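Local coordinates for citrate lyase, subunit 1 (Methanosaeta concilii, PDB 6HXI), which probably converts citrate, coenzyme A and ATP to oxaloacetate, acetyl-CoA, ADP and phosphate, as a subunit of ATP citrate lyase, at residues Thr311-Leu322 and Thr351-Tyr362. Residues are numbered along the deposited sequence; the frame is centred on the assembly and turned at random.
Sequences TEETYHYTCTIL and TFKGVVMALEEY
Y315 and G354 mark the tightest point of the contact, their CA atoms lying 4.0 Å apart. The axes of segments 311-322 and 351-361 approach to 7.2 Å, with a crossing angle of -39°. Glycine permits this, since a CB at G354 would collide with T311 O and T314 OG1; instead, G354 CA and Y315 CA make CA-H...O contacts to T311 O and G354 O respectively. The Y315 ring swings away from its own backbone N (chi1 165°), which carries it across M357, CD1 3.7 Å from M357 CB, as a knob among G354, M357, A358 and E361. Its OH donates to E361 OE2 over 2.7 Å, meeting that oxygen from above the carboxylate plane. The reciprocal knob is A358, whose CB lies 3.6 Å from T318 CG2 and 3.7 Å from C319 SG. T318 OG1 is turned back onto T314 O (2.7 Å), which also accepts from T318 N on the opposite face of the carbonyl plane. At the C-terminal end, L322 CB stands 3.8 Å from the centroid of the Y362 ring, 14° off its normal, a CH-pi contact. Were Y362 an alanine, L322 CB would probably lose the ring it packs against, leaving a gap beside C319. The two helices precede and follow strand 334-338 and pack on it through I321 and V355, an alpha/beta layer consistent with the succinyl-CoA synthetase clan; helix 246-256 flanks H316 and T320, and helix 382-396 covers V356 and L359.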
ATOM      1  N   THR C 311     -31.372   7.269 -27.388  1.00 44.97           N
ATOM      2  CA  THR C 311     -30.887   7.938 -28.599  1.00 45.54           C
ATOM      3  C   THR C 311     -30.649   6.972 -29.774  1.00 51.46           C
ATOM      4  O   THR C 311     -31.070   7.255 -30.886  1.00 51.22           O
ATOM      5  CB  THR C 311     -29.633   8.756 -28.253  1.00 43.48           C
ATOM      6  OG1 THR C 311     -29.997   9.709 -27.270  1.00 38.58           O
ATOM      7  CG2 THR C 311     -29.034   9.472 -29.464  1.00 42.25           C
ATOM      8  N   GLU C 312     -29.969   5.855 -29.514  1.00 49.29           N
ATOM      9  CA  GLU C 312     -29.643   4.818 -30.493  1.00 50.52           C
ATOM     10  C   GLU C 312     -30.913   4.216 -31.075  1.00 54.53           C
ATOM     11  O   GLU C 312     -31.002   4.085 -32.294  1.00 55.23           O
ATOM     12  CB  GLU C 312     -28.749   3.751 -29.835  1.00 51.98           C
ATOM     13  CG  GLU C 312     -28.333   2.583 -30.711  1.00 61.11           C
ATOM     14  CD  GLU C 312     -27.788   1.426 -29.894  1.00 78.60           C
ATOM     15  OE1 GLU C 312     -28.478   0.386 -29.792  1.00 60.52           O
ATOM     16  OE2 GLU C 312     -26.703   1.587 -29.293  1.00 86.27           O
ATOM     17  N   GLU C 313     -31.905   3.886 -30.220  1.00 50.58           N
ATOM     18  CA  GLU C 313     -33.183   3.319 -30.676  1.00 50.41           C
ATOM     19  C   GLU C 313     -33.942   4.290 -31.579  1.00 53.30           C
ATOM     20  O   GLU C 313     -34.389   3.882 -32.654  1.00 54.95           O
ATOM     21  CB  GLU C 313     -34.054   2.864 -29.502  1.00 51.28           C
ATOM     22  CG  GLU C 313     -33.474   1.650 -28.788  1.00 63.19           C
ATOM     23  CD  GLU C 313     -34.004   1.337 -27.402  1.00 81.05           C
ATOM     24  OE1 GLU C 313     -34.711   2.183 -26.809  1.00 76.97           O
ATOM     25  OE2 GLU C 313     -33.687   0.237 -26.897  1.00 87.52           O
ATOM     26  N   THR C 314     -34.028   5.583 -31.179  1.00 47.29           N
ATOM     27  CA  THR C 314     -34.731   6.616 -31.955  1.00 47.48           C
ATOM     28  C   THR C 314     -33.987   6.922 -33.237  1.00 52.06           C
ATOM     29  O   THR C 314     -34.616   7.247 -34.244  1.00 50.82           O
ATOM     30  CB  THR C 314     -35.021   7.882 -31.117  1.00 54.42           C
ATOM     31  OG1 THR C 314     -33.781   8.503 -30.759  1.00 55.90           O
ATOM     32  CG2 THR C 314     -35.837   7.589 -29.877  1.00 49.07           C
ATOM     33  N   TYR C 315     -32.648   6.817 -33.202  1.00 49.51           N
ATOM     34  CA  TYR C 315     -31.804   7.058 -34.371  1.00 51.33           C
ATOM     35  C   TYR C 315     -32.111   6.029 -35.465  1.00 58.36           C
ATOM     36  O   TYR C 315     -32.379   6.421 -36.599  1.00 60.32           O
ATOM     37  CB  TYR C 315     -30.319   7.031 -33.966  1.00 53.67           C
ATOM     38  CG  TYR C 315     -29.377   6.913 -35.134  1.00 57.47           C
ATOM     39  CD1 TYR C 315     -29.035   8.028 -35.887  1.00 60.36           C
ATOM     40  CD2 TYR C 315     -28.845   5.678 -35.508  1.00 58.64           C
ATOM     41  CE1 TYR C 315     -28.180   7.926 -36.980  1.00 63.30           C
ATOM     42  CE2 TYR C 315     -27.994   5.562 -36.604  1.00 61.06           C
ATOM     43  CZ  TYR C 315     -27.662   6.691 -37.333  1.00 68.48           C
ATOM     44  OH  TYR C 315     -26.835   6.595 -38.414  1.00 74.14           O
ATOM     45  N   HIS C 316     -32.100   4.719 -35.119  1.00 54.73           N
ATOM     46  CA  HIS C 316     -32.405   3.622 -36.052  1.00 55.24           C
ATOM     47  C   HIS C 316     -33.810   3.686 -36.608  1.00 59.29           C
ATOM     48  O   HIS C 316     -34.004   3.399 -37.783  1.00 60.84           O
ATOM     49  CB  HIS C 316     -32.114   2.254 -35.432  1.00 55.31           C
ATOM     50  CG  HIS C 316     -30.655   2.010 -35.230  1.00 59.41           C
ATOM     51  ND1 HIS C 316     -30.131   1.752 -33.970  1.00 60.76           N
ATOM     52  CD2 HIS C 316     -29.643   2.028 -36.128  1.00 62.93           C
ATOM     53  CE1 HIS C 316     -28.826   1.607 -34.145  1.00 61.10           C
ATOM     54  NE2 HIS C 316     -28.486   1.764 -35.425  1.00 63.03           N
ATOM     55  N   TYR C 317     -34.781   4.103 -35.773  1.00 54.14           N
ATOM     56  CA  TYR C 317     -36.174   4.292 -36.136  1.00 53.14           C
ATOM     57  C   TYR C 317     -36.300   5.422 -37.165  1.00 56.84           C
ATOM     58  O   TYR C 317     -36.966   5.237 -38.183  1.00 58.12           O
ATOM     59  CB  TYR C 317     -36.993   4.618 -34.881  1.00 53.78           C
ATOM     60  CG  TYR C 317     -38.489   4.643 -35.103  1.00 56.64           C
ATOM     61  CD1 TYR C 317     -39.253   3.482 -34.984  1.00 58.36           C
ATOM     62  CD2 TYR C 317     -39.149   5.831 -35.398  1.00 58.14           C
ATOM     63  CE1 TYR C 317     -40.635   3.505 -35.169  1.00 60.18           C
ATOM     64  CE2 TYR C 317     -40.530   5.867 -35.574  1.00 59.66           C
ATOM     65  CZ  TYR C 317     -41.270   4.700 -35.477  1.00 68.02           C
ATOM     66  OH  TYR C 317     -42.630   4.741 -35.668  1.00 70.17           O
ATOM     67  N   THR C 318     -35.678   6.588 -36.890  1.00 52.70           N
ATOM     68  CA  THR C 318     -35.706   7.770 -37.756  1.00 54.04           C
ATOM     69  C   THR C 318     -35.021   7.464 -39.085  1.00 61.38           C
ATOM     70  O   THR C 318     -35.499   7.922 -40.121  1.00 62.83           O
ATOM     71  CB  THR C 318     -35.129   9.026 -37.040  1.00 58.60           C
ATOM     72  OG1 THR C 318     -35.734   9.184 -35.757  1.00 51.29           O
ATOM     73  CG2 THR C 318     -35.340  10.319 -37.839  1.00 58.84           C
ATOM     74  N   CYS C 319     -33.923   6.675 -39.055  1.00 58.36           N
ATOM     75  CA  CYS C 319     -33.173   6.248 -40.245  1.00 60.93           C
ATOM     76  C   CYS C 319     -34.066   5.401 -41.145  1.00 66.75           C
ATOM     77  O   CYS C 319     -34.007   5.546 -42.365  1.00 68.34           O
ATOM     78  CB  CYS C 319     -31.913   5.477 -39.851  1.00 61.83           C
ATOM     79  SG  CYS C 319     -30.506   6.526 -39.400  1.00 66.34           S
ATOM     80  N   THR C 320     -34.898   4.526 -40.532  1.00 62.50           N
ATOM     81  CA  THR C 320     -35.843   3.650 -41.232  1.00 62.54           C
ATOM     82  C   THR C 320     -36.922   4.463 -41.957  1.00 65.36           C
ATOM     83  O   THR C 320     -37.167   4.209 -43.136  1.00 65.70           O
ATOM     84  CB  THR C 320     -36.441   2.611 -40.271  1.00 63.54           C
ATOM     85  OG1 THR C 320     -35.389   1.993 -39.548  1.00 58.79           O
ATOM     86  CG2 THR C 320     -37.245   1.540 -40.991  1.00 62.74           C
ATOM     87  N   ILE C 321     -37.562   5.424 -41.244  1.00 60.98           N
ATOM     88  CA  ILE C 321     -38.605   6.301 -41.797  1.00 61.42           C
ATOM     89  C   ILE C 321     -38.025   7.135 -42.936  1.00 66.80           C
ATOM     90  O   ILE C 321     -38.616   7.162 -44.019  1.00 67.54           O
ATOM     91  CB  ILE C 321     -39.317   7.161 -40.703  1.00 63.41           C
ATOM     92  CG1 ILE C 321     -40.228   6.266 -39.818  1.00 62.50           C
ATOM     93  CG2 ILE C 321     -40.108   8.348 -41.329  1.00 64.44           C
ATOM     94  CD1 ILE C 321     -40.848   6.934 -38.638  1.00 67.53           C
ATOM     95  N   LEU C 322     -36.838   7.754 -42.708  1.00 62.42           N
ATOM     96  CA  LEU C 322     -36.152   8.570 -43.712  1.00 63.35           C
ATOM     97  C   LEU C 322     -35.814   7.772 -44.945  1.00 66.73           C
ATOM     98  O   LEU C 322     -36.079   8.242 -46.044  1.00 67.43           O
ATOM     99  CB  LEU C 322     -34.905   9.266 -43.153  1.00 62.98           C
ATOM    100  CG  LEU C 322     -35.166  10.369 -42.138  1.00 65.92           C
ATOM    101  CD1 LEU C 322     -33.930  10.707 -41.408  1.00 65.65           C
ATOM    102  CD2 LEU C 322     -35.763  11.600 -42.784  1.00 67.91           C
ATOM    103  N   THR C 351     -34.229  11.565 -27.210  1.00 43.52           N
ATOM    104  CA  THR C 351     -34.965  11.071 -28.383  1.00 43.27           C
ATOM    105  C   THR C 351     -34.692  11.963 -29.600  1.00 49.96           C
ATOM    106  O   THR C 351     -34.303  11.436 -30.649  1.00 49.94           O
ATOM    107  CB  THR C 351     -36.470  10.883 -28.116  1.00 43.23           C
ATOM    108  OG1 THR C 351     -37.078  12.129 -27.809  1.00 37.86           O
ATOM    109  CG2 THR C 351     -36.763   9.851 -27.048  1.00 42.20           C
ATOM    110  N   PHE C 352     -34.851  13.315 -29.450  1.00 46.87           N
ATOM    111  CA  PHE C 352     -34.600  14.245 -30.556  1.00 47.39           C
ATOM    112  C   PHE C 352     -33.131  14.287 -30.953  1.00 49.95           C
ATOM    113  O   PHE C 352     -32.860  14.604 -32.101  1.00 51.91           O
ATOM    114  CB  PHE C 352     -35.172  15.647 -30.297  1.00 49.88           C
ATOM    115  CG  PHE C 352     -36.663  15.781 -30.539  1.00 51.31           C
ATOM    116  CD1 PHE C 352     -37.468  14.654 -30.709  1.00 53.06           C
ATOM    117  CD2 PHE C 352     -37.264  17.031 -30.587  1.00 53.14           C
ATOM    118  CE1 PHE C 352     -38.836  14.776 -30.924  1.00 52.48           C
ATOM    119  CE2 PHE C 352     -38.635  17.152 -30.807  1.00 55.84           C
ATOM    120  CZ  PHE C 352     -39.410  16.023 -30.983  1.00 53.05           C
ATOM    121  N   LYS C 353     -32.197  13.883 -30.068  1.00 44.03           N
ATOM    122  CA  LYS C 353     -30.784  13.781 -30.438  1.00 45.70           C
ATOM    123  C   LYS C 353     -30.618  12.683 -31.497  1.00 51.37           C
ATOM    124  O   LYS C 353     -29.850  12.875 -32.432  1.00 54.01           O
ATOM    125  CB  LYS C 353     -29.876  13.511 -29.223  1.00 47.75           C
ATOM    126  CG  LYS C 353     -28.405  13.355 -29.591  1.00 58.04           C
ATOM    127  CD  LYS C 353     -27.469  13.640 -28.445  1.00 77.00           C
ATOM    128  CE  LYS C 353     -26.084  13.992 -28.945  1.00 91.87           C
ATOM    129  NZ  LYS C 353     -25.274  12.790 -29.270  1.00103.66           N
ATOM    130  N   GLY C 354     -31.366  11.574 -31.348  1.00 47.02           N
ATOM    131  CA  GLY C 354     -31.397  10.455 -32.291  1.00 46.96           C
ATOM    132  C   GLY C 354     -32.023  10.849 -33.625  1.00 48.93           C
ATOM    133  O   GLY C 354     -31.506  10.496 -34.691  1.00 46.14           O
ATOM    134  N   VAL C 355     -33.130  11.619 -33.560  1.00 45.59           N
ATOM    135  CA  VAL C 355     -33.877  12.156 -34.713  1.00 46.24           C
ATOM    136  C   VAL C 355     -32.968  13.132 -35.502  1.00 55.81           C
ATOM    137  O   VAL C 355     -32.881  13.025 -36.724  1.00 58.06           O
ATOM    138  CB  VAL C 355     -35.221  12.819 -34.272  1.00 47.52           C
ATOM    139  CG1 VAL C 355     -35.911  13.531 -35.442  1.00 48.10           C
ATOM    140  CG2 VAL C 355     -36.160  11.806 -33.608  1.00 45.32           C
ATOM    141  N   VAL C 356     -32.296  14.066 -34.800  1.00 54.93           N
ATOM    142  CA  VAL C 356     -31.371  15.044 -35.393  1.00 57.07           C
ATOM    143  C   VAL C 356     -30.218  14.321 -36.105  1.00 62.93           C
ATOM    144  O   VAL C 356     -29.930  14.660 -37.245  1.00 64.25           O
ATOM    145  CB  VAL C 356     -30.903  16.137 -34.374  1.00 60.87           C
ATOM    146  CG1 VAL C 356     -29.693  16.924 -34.880  1.00 62.33           C
ATOM    147  CG2 VAL C 356     -32.046  17.094 -34.036  1.00 60.15           C
ATOM    148  N   MET C 357     -29.611  13.294 -35.461  1.00 60.62           N
ATOM    149  CA  MET C 357     -28.511  12.491 -36.029  1.00 62.59           C
ATOM    150  C   MET C 357     -28.872  11.809 -37.356  1.00 66.70           C
ATOM    151  O   MET C 357     -28.053  11.791 -38.282  1.00 65.83           O
ATOM    152  CB  MET C 357     -28.012  11.455 -35.023  1.00 64.69           C
ATOM    153  CG  MET C 357     -27.122  12.052 -33.972  1.00 69.62           C
ATOM    154  SD  MET C 357     -26.669  10.885 -32.686  1.00 74.20           S
ATOM    155  CE  MET C 357     -24.939  11.407 -32.443  1.00 72.74           C
ATOM    156  N   ALA C 358     -30.109  11.265 -37.444  1.00 63.04           N
ATOM    157  CA  ALA C 358     -30.598  10.622 -38.658  1.00 63.94           C
ATOM    158  C   ALA C 358     -30.849  11.660 -39.748  1.00 67.85           C
ATOM    159  O   ALA C 358     -30.404  11.443 -40.876  1.00 68.79           O
ATOM    160  CB  ALA C 358     -31.855   9.833 -38.374  1.00 63.45           C
ATOM    161  N   LEU C 359     -31.493  12.811 -39.400  1.00 62.35           N
ATOM    162  CA  LEU C 359     -31.779  13.907 -40.334  1.00 63.20           C
ATOM    163  C   LEU C 359     -30.505  14.494 -40.937  1.00 70.20           C
ATOM    164  O   LEU C 359     -30.492  14.794 -42.133  1.00 70.81           O
ATOM    165  CB  LEU C 359     -32.643  15.007 -39.699  1.00 62.14           C
ATOM    166  CG  LEU C 359     -34.103  14.653 -39.398  1.00 65.15           C
ATOM    167  CD1 LEU C 359     -34.716  15.658 -38.450  1.00 65.04           C
ATOM    168  CD2 LEU C 359     -34.936  14.564 -40.659  1.00 65.77           C
ATOM    169  N   GLU C 360     -29.425  14.603 -40.121  1.00 67.09           N
ATOM    170  CA  GLU C 360     -28.094  15.067 -40.538  1.00 68.47           C
ATOM    171  C   GLU C 360     -27.532  14.134 -41.609  1.00 73.22           C
ATOM    172  O   GLU C 360     -26.970  14.610 -42.596  1.00 75.45           O
ATOM    173  CB  GLU C 360     -27.129  15.100 -39.342  1.00 69.33           C
ATOM    174  CG  GLU C 360     -27.103  16.420 -38.589  1.00 82.54           C
ATOM    175  CD  GLU C 360     -26.271  16.429 -37.318  1.00115.01           C
ATOM    176  OE1 GLU C 360     -26.619  15.691 -36.366  1.00103.61           O
ATOM    177  OE2 GLU C 360     -25.301  17.219 -37.256  1.00120.57           O
ATOM    178  N   GLU C 361     -27.689  12.806 -41.409  1.00 67.56           N
ATOM    179  CA  GLU C 361     -27.209  11.774 -42.329  1.00 68.38           C
ATOM    180  C   GLU C 361     -27.967  11.721 -43.643  1.00 72.74           C
ATOM    181  O   GLU C 361     -27.370  11.400 -44.673  1.00 74.24           O
ATOM    182  CB  GLU C 361     -27.193  10.396 -41.654  1.00 68.76           C
ATOM    183  CG  GLU C 361     -25.812  10.046 -41.133  1.00 82.92           C
ATOM    184  CD  GLU C 361     -25.691   8.696 -40.459  1.00108.01           C
ATOM    185  OE1 GLU C 361     -25.997   7.671 -41.112  1.00101.04           O
ATOM    186  OE2 GLU C 361     -25.254   8.661 -39.285  1.00103.23           O
ATOM    187  N   TYR C 362     -29.276  12.023 -43.607  1.00 68.17           N
ATOM    188  CA  TYR C 362     -30.156  12.024 -44.777  1.00 68.54           C
ATOM    189  C   TYR C 362     -30.286  13.402 -45.456  1.00 72.40           C
ATOM    190  O   TYR C 362     -31.131  13.548 -46.333  1.00 72.50           O
ATOM    191  CB  TYR C 362     -31.535  11.434 -44.415  1.00 68.12           C
ATOM    192  CG  TYR C 362     -31.575   9.931 -44.559  1.00 69.88           C
ATOM    193  CD1 TYR C 362     -31.123   9.101 -43.538  1.00 70.92           C
ATOM    194  CD2 TYR C 362     -32.029   9.334 -45.731  1.00 71.98           C
ATOM    195  CE1 TYR C 362     -31.126   7.714 -43.679  1.00 71.95           C
ATOM    196  CE2 TYR C 362     -32.037   7.949 -45.884  1.00 72.71           C
ATOM    197  CZ  TYR C 362     -31.581   7.144 -44.856  1.00 79.36           C
ATOM    198  OH  TYR C 362     -31.582   5.780 -45.001  1.00 83.56           O
TER